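PDB 2J5Z: ficolin-3 from Homo sapiens, which binds galactose through its trimeric fibrinogen-like domain and probably acts as a soluble pattern-recognition lectin of innate immunity. Local coordinates for residues A[8-20]-A[28-40]. Numbering follows the deposited sequence. Where two conformers were deposited one is given.
Sequences CQEGPRNCRELLS and WYHLCLPEGRALP
Cys8 and Cys32 are joined by a disulfide of uncommon shape: the SG atoms of the two cysteines are 2.0 Å apart, yet the torsion about the S–S bond is 173°, nearly flat, where disulfides usually lie near a right angle. Because Cys8 is the first modelled residue and its neighbourhood is too tight in places, this geometry is doubtful, although the covalent link itself is seen. SG of Cys8 also lies near the backbone of the hairpin's returning arm, 3.5 Å from Ala38 N.

Further along, a single backbone hydrogen bond joins the segments, from Cys32 N to Pro12 O (3.0 Å, 164° at the hydrogen). The same oxygen receives a CA–H contact from Leu31, while the Pro12 ring rests CG against His30 O at 3.5 Å.

The apolar part centres on Leu18 of helix 15-20. Its CD1 presses on Tyr29 at CB (3.5 Å) and, obliquely, the root of the ring, and meets Leu31 CD2 at 3.8 Å. With CG anti to its carbonyl carbon (chi1 -56°), the Leu31 branch is directed toward the helix start, and its CD2 touches both Leu18 CD1 and the backbone carbon of Asn14. Asn14 is the N-cap of this helix, its OD1 accepting from Glu17 N at 2.8 Å, and Cys15 in the first turn is bonded to Cys43. The Tyr29 hydroxyl donates a hydrogen bond to Leu25 O.

The N-terminal segment of this fibrinogen-like domain is thus fastened to the edge hairpin 28-44 by two disulfides, Cys8–Cys32 and Cys15–Cys43, together with one backbone bond and the contact of Leu18 with Tyr29 and Leu31, implying an attachment that is largely covalent and apolar.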
loop_
_atom_site.group_PDB
_atom_site.type_symbol
_atom_site.label_atom_id
_atom_site.label_comp_id
_atom_site.label_asym_id
_atom_site.label_seq_id
_atom_site.Cartn_x
_atom_site.Cartn_y
_atom_site.Cartn_z
ATOM N N CYS A 8 7.342 8.765 -21.927
ATOM C CA CYS A 8 6.984 7.319 -21.837
ATOM C C CYS A 8 7.834 6.476 -22.769
ATOM O O CYS A 8 7.474 6.265 -23.928
ATOM C CB CYS A 8 5.523 7.117 -22.205
ATOM S SG CYS A 8 4.799 5.662 -21.493
ATOM N N GLN A 9 9.008 6.130 -21.961
ATOM C CA GLN A 9 10.193 5.554 -22.585
ATOM C C GLN A 9 10.034 4.052 -22.799
ATOM O O GLN A 9 10.838 3.259 -22.310
ATOM C CB GLN A 9 10.492 6.250 -23.915
ATOM C CG GLN A 9 10.348 7.763 -23.871
ATOM C CD GLN A 9 11.651 8.464 -23.545
ATOM O OE1 GLN A 9 12.578 7.849 -23.016
ATOM N NE2 GLN A 9 11.729 9.753 -23.859
ATOM N N GLU A 10 8.994 3.668 -23.532
ATOM C CA GLU A 10 8.783 2.268 -23.882
ATOM C C GLU A 10 7.647 1.646 -23.072
ATOM O O GLU A 10 6.489 1.658 -23.489
ATOM C CB GLU A 10 8.514 2.117 -25.380
ATOM C CG GLU A 10 7.691 3.245 -25.979
ATOM C CD GLU A 10 6.339 2.774 -26.476
ATOM O OE1 GLU A 10 6.177 1.556 -26.700
ATOM O OE2 GLU A 10 5.436 3.622 -26.643
ATOM N N GLY A 11 7.998 1.104 -21.911
ATOM C CA GLY A 11 7.062 0.357 -21.073
ATOM C C GLY A 11 6.217 -0.743 -21.689
ATOM O O GLY A 11 6.143 -0.878 -22.913
ATOM N N PRO A 12 5.566 -1.538 -20.823
ATOM C CA PRO A 12 4.659 -2.628 -21.168
ATOM C C PRO A 12 3.271 -2.117 -21.520
ATOM O O PRO A 12 2.850 -1.070 -21.033
ATOM C CB PRO A 12 4.588 -3.442 -19.873
ATOM C CG PRO A 12 4.801 -2.422 -18.795
ATOM C CD PRO A 12 5.722 -1.382 -19.364
ATOM N N ARG A 13 2.548 -2.882 -22.331
ATOM C CA ARG A 13 1.247 -2.452 -22.839
ATOM C C ARG A 13 0.055 -2.969 -22.023
ATOM O O ARG A 13 -1.073 -2.500 -22.193
ATOM C CB ARG A 13 1.112 -2.848 -24.311
ATOM C CG ARG A 13 2.258 -2.329 -25.170
ATOM C CD ARG A 13 2.299 -2.992 -26.539
ATOM N NE ARG A 13 2.601 -4.419 -26.459
ATOM C CZ ARG A 13 3.082 -5.136 -27.471
ATOM N NH1 ARG A 13 3.325 -4.556 -28.640
ATOM N NH2 ARG A 13 3.329 -6.430 -27.314
ATOM N N ASN A 14 0.308 -3.935 -21.143
ATOM C CA ASN A 14 -0.726 -4.454 -20.253
ATOM C C ASN A 14 -0.126 -5.278 -19.122
ATOM O O ASN A 14 1.087 -5.436 -19.052
ATOM C CB ASN A 14 -1.734 -5.298 -21.027
ATOM C CG ASN A 14 -1.080 -6.409 -21.829
ATOM O OD1 ASN A 14 -0.247 -7.170 -21.317
ATOM N ND2 ASN A 14 -1.471 -6.525 -23.092
ATOM N N CYS A 15 -0.978 -5.795 -18.244
ATOM C CA CYS A 15 -0.490 -6.566 -17.096
ATOM C C CYS A 15 -0.003 -7.952 -17.508
ATOM O O CYS A 15 0.879 -8.523 -16.849
ATOM C CB CYS A 15 -1.551 -6.665 -15.992
ATOM S SG CYS A 15 -1.939 -5.087 -15.188
ATOM N N ARG A 16 -0.548 -8.491 -18.595
ATOM C CA ARG A 16 -0.099 -9.804 -19.074
ATOM C C ARG A 16 1.363 -9.746 -19.481
ATOM O O ARG A 16 2.127 -10.668 -19.204
ATOM C CB ARG A 16 -0.908 -10.307 -20.269
ATOM C CG ARG A 16 -2.391 -10.152 -20.169
ATOM C CD ARG A 16 -3.064 -10.736 -21.413
ATOM N NE ARG A 16 -3.335 -12.160 -21.238
ATOM C CZ ARG A 16 -4.358 -12.802 -21.796
ATOM N NH1 ARG A 16 -5.218 -12.149 -22.566
ATOM N NH2 ARG A 16 -4.534 -14.097 -21.568
ATOM N N GLU A 17 1.752 -8.657 -20.139
ATOM C CA GLU A 17 3.127 -8.492 -20.595
ATOM C C GLU A 17 4.107 -8.338 -19.433
ATOM O O GLU A 17 5.233 -8.835 -19.493
ATOM C CB GLU A 17 3.245 -7.310 -21.569
ATOM C CG GLU A 17 2.745 -7.635 -22.969
ATOM C CD GLU A 17 2.883 -6.480 -23.946
ATOM O OE1 GLU A 17 3.442 -5.426 -23.570
ATOM O OE2 GLU A 17 2.431 -6.630 -25.101
ATOM N N LEU A 18 3.675 -7.649 -18.381
ATOM C CA LEU A 18 4.481 -7.504 -17.183
ATOM C C LEU A 18 4.693 -8.876 -16.554
ATOM O O LEU A 18 5.809 -9.213 -16.165
ATOM C CB LEU A 18 3.809 -6.556 -16.176
ATOM C CG LEU A 18 4.084 -5.078 -16.470
ATOM C CD1 LEU A 18 3.076 -4.173 -15.754
ATOM C CD2 LEU A 18 5.521 -4.742 -16.078
ATOM N N LEU A 19 3.618 -9.657 -16.471
ATOM C CA LEU A 19 3.686 -10.989 -15.875
ATOM C C LEU A 19 4.626 -11.879 -16.672
ATOM O O LEU A 19 5.485 -12.567 -16.102
ATOM C CB LEU A 19 2.298 -11.623 -15.784
ATOM C CG LEU A 19 2.197 -13.062 -15.231
ATOM C CD1 LEU A 19 2.923 -13.229 -13.900
ATOM C CD2 LEU A 19 0.747 -13.487 -15.090
ATOM N N SER A 20 4.457 -11.873 -17.989
ATOM C CA SER A 20 5.299 -12.677 -18.868
ATOM C C SER A 20 6.769 -12.334 -18.641
ATOM O O SER A 20 7.639 -13.207 -18.667
ATOM C CB SER A 20 4.907 -12.450 -20.331
ATOM O OG SER A 20 5.424 -13.470 -21.170
ATOM N N TRP A 28 0.975 -2.199 -7.828
ATOM C CA TRP A 28 0.950 -1.040 -8.743
ATOM C C TRP A 28 2.158 -1.034 -9.687
ATOM O O TRP A 28 3.316 -1.145 -9.257
ATOM C CB TRP A 28 0.826 0.265 -7.945
ATOM C CG TRP A 28 -0.526 0.355 -7.309
ATOM C CD1 TRP A 28 -0.893 -0.116 -6.078
ATOM C CD2 TRP A 28 -1.714 0.887 -7.908
ATOM N NE1 TRP A 28 -2.234 0.105 -5.869
ATOM C CE2 TRP A 28 -2.762 0.724 -6.971
ATOM C CE3 TRP A 28 -1.986 1.520 -9.127
ATOM C CZ2 TRP A 28 -4.069 1.140 -7.233
ATOM C CZ3 TRP A 28 -3.283 1.942 -9.384
ATOM C CH2 TRP A 28 -4.309 1.756 -8.437
ATOM N N TYR A 29 1.873 -0.924 -10.980
ATOM C CA TYR A 29 2.893 -0.933 -12.018
ATOM C C TYR A 29 2.586 0.183 -13.000
ATOM O O TYR A 29 1.449 0.586 -13.126
ATOM C CB TYR A 29 2.854 -2.236 -12.796
ATOM C CG TYR A 29 3.320 -3.443 -12.012
ATOM C CD1 TYR A 29 4.638 -3.858 -12.072
ATOM C CD2 TYR A 29 2.435 -4.154 -11.213
ATOM C CE1 TYR A 29 5.075 -4.970 -11.357
ATOM C CE2 TYR A 29 2.854 -5.259 -10.495
ATOM C CZ TYR A 29 4.178 -5.655 -10.575
ATOM O OH TYR A 29 4.608 -6.745 -9.858
ATOM N N HIS A 30 3.589 0.643 -13.729
ATOM C CA HIS A 30 3.325 1.609 -14.800
ATOM C C HIS A 30 3.175 0.935 -16.159
ATOM O O HIS A 30 3.977 0.064 -16.523
ATOM C CB HIS A 30 4.415 2.667 -14.823
ATOM C CG HIS A 30 4.312 3.640 -13.695
ATOM N ND1 HIS A 30 3.883 4.937 -13.869
ATOM C CD2 HIS A 30 4.543 3.495 -12.369
ATOM C CE1 HIS A 30 3.877 5.556 -12.703
ATOM N NE2 HIS A 30 4.271 4.702 -11.775
ATOM N N LEU A 31 2.126 1.303 -16.889
ATOM C CA LEU A 31 1.969 0.872 -18.271
ATOM C C LEU A 31 2.324 2.064 -19.140
ATOM O O LEU A 31 2.196 3.202 -18.706
ATOM C CB LEU A 31 0.526 0.478 -18.587
ATOM C CG LEU A 31 -0.204 -0.586 -17.776
ATOM C CD1 LEU A 31 -1.522 -0.946 -18.447
ATOM C CD2 LEU A 31 0.673 -1.820 -17.613
ATOM N N CYS A 32 2.786 1.801 -20.353
ATOM C CA CYS A 32 3.002 2.872 -21.319
ATOM C C CYS A 32 1.835 2.810 -22.292
ATOM O O CYS A 32 1.696 1.853 -23.052
ATOM C CB CYS A 32 4.345 2.716 -22.042
ATOM S SG CYS A 32 4.907 4.231 -22.923
ATOM N N LEU A 33 0.970 3.816 -22.221
ATOM C CA LEU A 33 -0.200 3.901 -23.087
ATOM C C LEU A 33 0.188 4.158 -24.540
ATOM O O LEU A 33 1.258 4.705 -24.815
ATOM C CB LEU A 33 -1.127 5.016 -22.609
ATOM C CG LEU A 33 -1.726 4.847 -21.209
ATOM C CD1 LEU A 33 -2.473 6.095 -20.825
ATOM C CD2 LEU A 33 -2.652 3.652 -21.197
ATOM N N PRO A 34 -0.684 3.761 -25.473
ATOM C CA PRO A 34 -0.411 3.928 -26.903
ATOM C C PRO A 34 0.038 5.350 -27.254
ATOM O O PRO A 34 0.888 5.527 -28.131
ATOM C CB PRO A 34 -1.760 3.616 -27.549
ATOM C CG PRO A 34 -2.405 2.653 -26.598
ATOM C CD PRO A 34 -1.978 3.096 -25.228
ATOM N N GLU A 35 -0.501 6.352 -26.564
ATOM C CA GLU A 35 -0.138 7.750 -26.858
ATOM C C GLU A 35 1.201 8.170 -26.243
ATOM O O GLU A 35 1.630 9.313 -26.401
ATOM C CB GLU A 35 -1.254 8.728 -26.441
ATOM C CG GLU A 35 -1.276 9.079 -24.951
ATOM C CD GLU A 35 -2.376 10.062 -24.594
ATOM O OE1 GLU A 35 -3.237 10.355 -25.464
ATOM O OE2 GLU A 35 -2.387 10.540 -23.436
ATOM N N GLY A 36 1.850 7.255 -25.529
ATOM C CA GLY A 36 3.165 7.533 -24.952
ATOM C C GLY A 36 3.119 8.201 -23.593
ATOM O O GLY A 36 4.019 8.962 -23.233
ATOM N N ARG A 37 2.069 7.914 -22.830
ATOM C CA ARG A 37 1.903 8.459 -21.491
ATOM C C ARG A 37 1.942 7.307 -20.488
ATOM O O ARG A 37 1.340 6.263 -20.719
ATOM C CB ARG A 37 0.570 9.205 -21.403
ATOM C CG ARG A 37 0.127 9.587 -20.001
ATOM C CD ARG A 37 -1.139 10.455 -20.037
ATOM N NE ARG A 37 -2.304 9.831 -20.686
ATOM C CZ ARG A 37 -3.282 9.204 -20.031
ATOM N NH1 ARG A 37 -3.225 9.091 -18.707
ATOM N NH2 ARG A 37 -4.314 8.667 -20.695
ATOM N N ALA A 38 2.671 7.489 -19.396
ATOM C CA ALA A 38 2.769 6.441 -18.377
ATOM C C ALA A 38 1.566 6.505 -17.462
ATOM O O ALA A 38 1.134 7.583 -17.060
ATOM C CB ALA A 38 4.049 6.581 -17.569
ATOM N N LEU A 39 1.033 5.340 -17.112
ATOM C CA LEU A 39 -0.153 5.285 -16.271
ATOM C C LEU A 39 0.068 4.245 -15.180
ATOM O O LEU A 39 0.355 3.107 -15.506
ATOM C CB LEU A 39 -1.348 4.852 -17.124
ATOM C CG LEU A 39 -2.692 4.628 -16.416
ATOM C CD1 LEU A 39 -3.221 5.912 -15.842
ATOM C CD2 LEU A 39 -3.718 3.976 -17.342
ATOM N N PRO A 40 -0.039 4.639 -13.897
ATOM C CA PRO A 40 -0.015 3.624 -12.832
ATOM C C PRO A 40 -1.312 2.821 -12.847
ATOM O O PRO A 40 -2.399 3.397 -12.947
ATOM C CB PRO A 40 0.061 4.456 -11.541
ATOM C CG PRO A 40 0.387 5.859 -11.994
ATOM C CD PRO A 40 -0.197 5.992 -13.345
#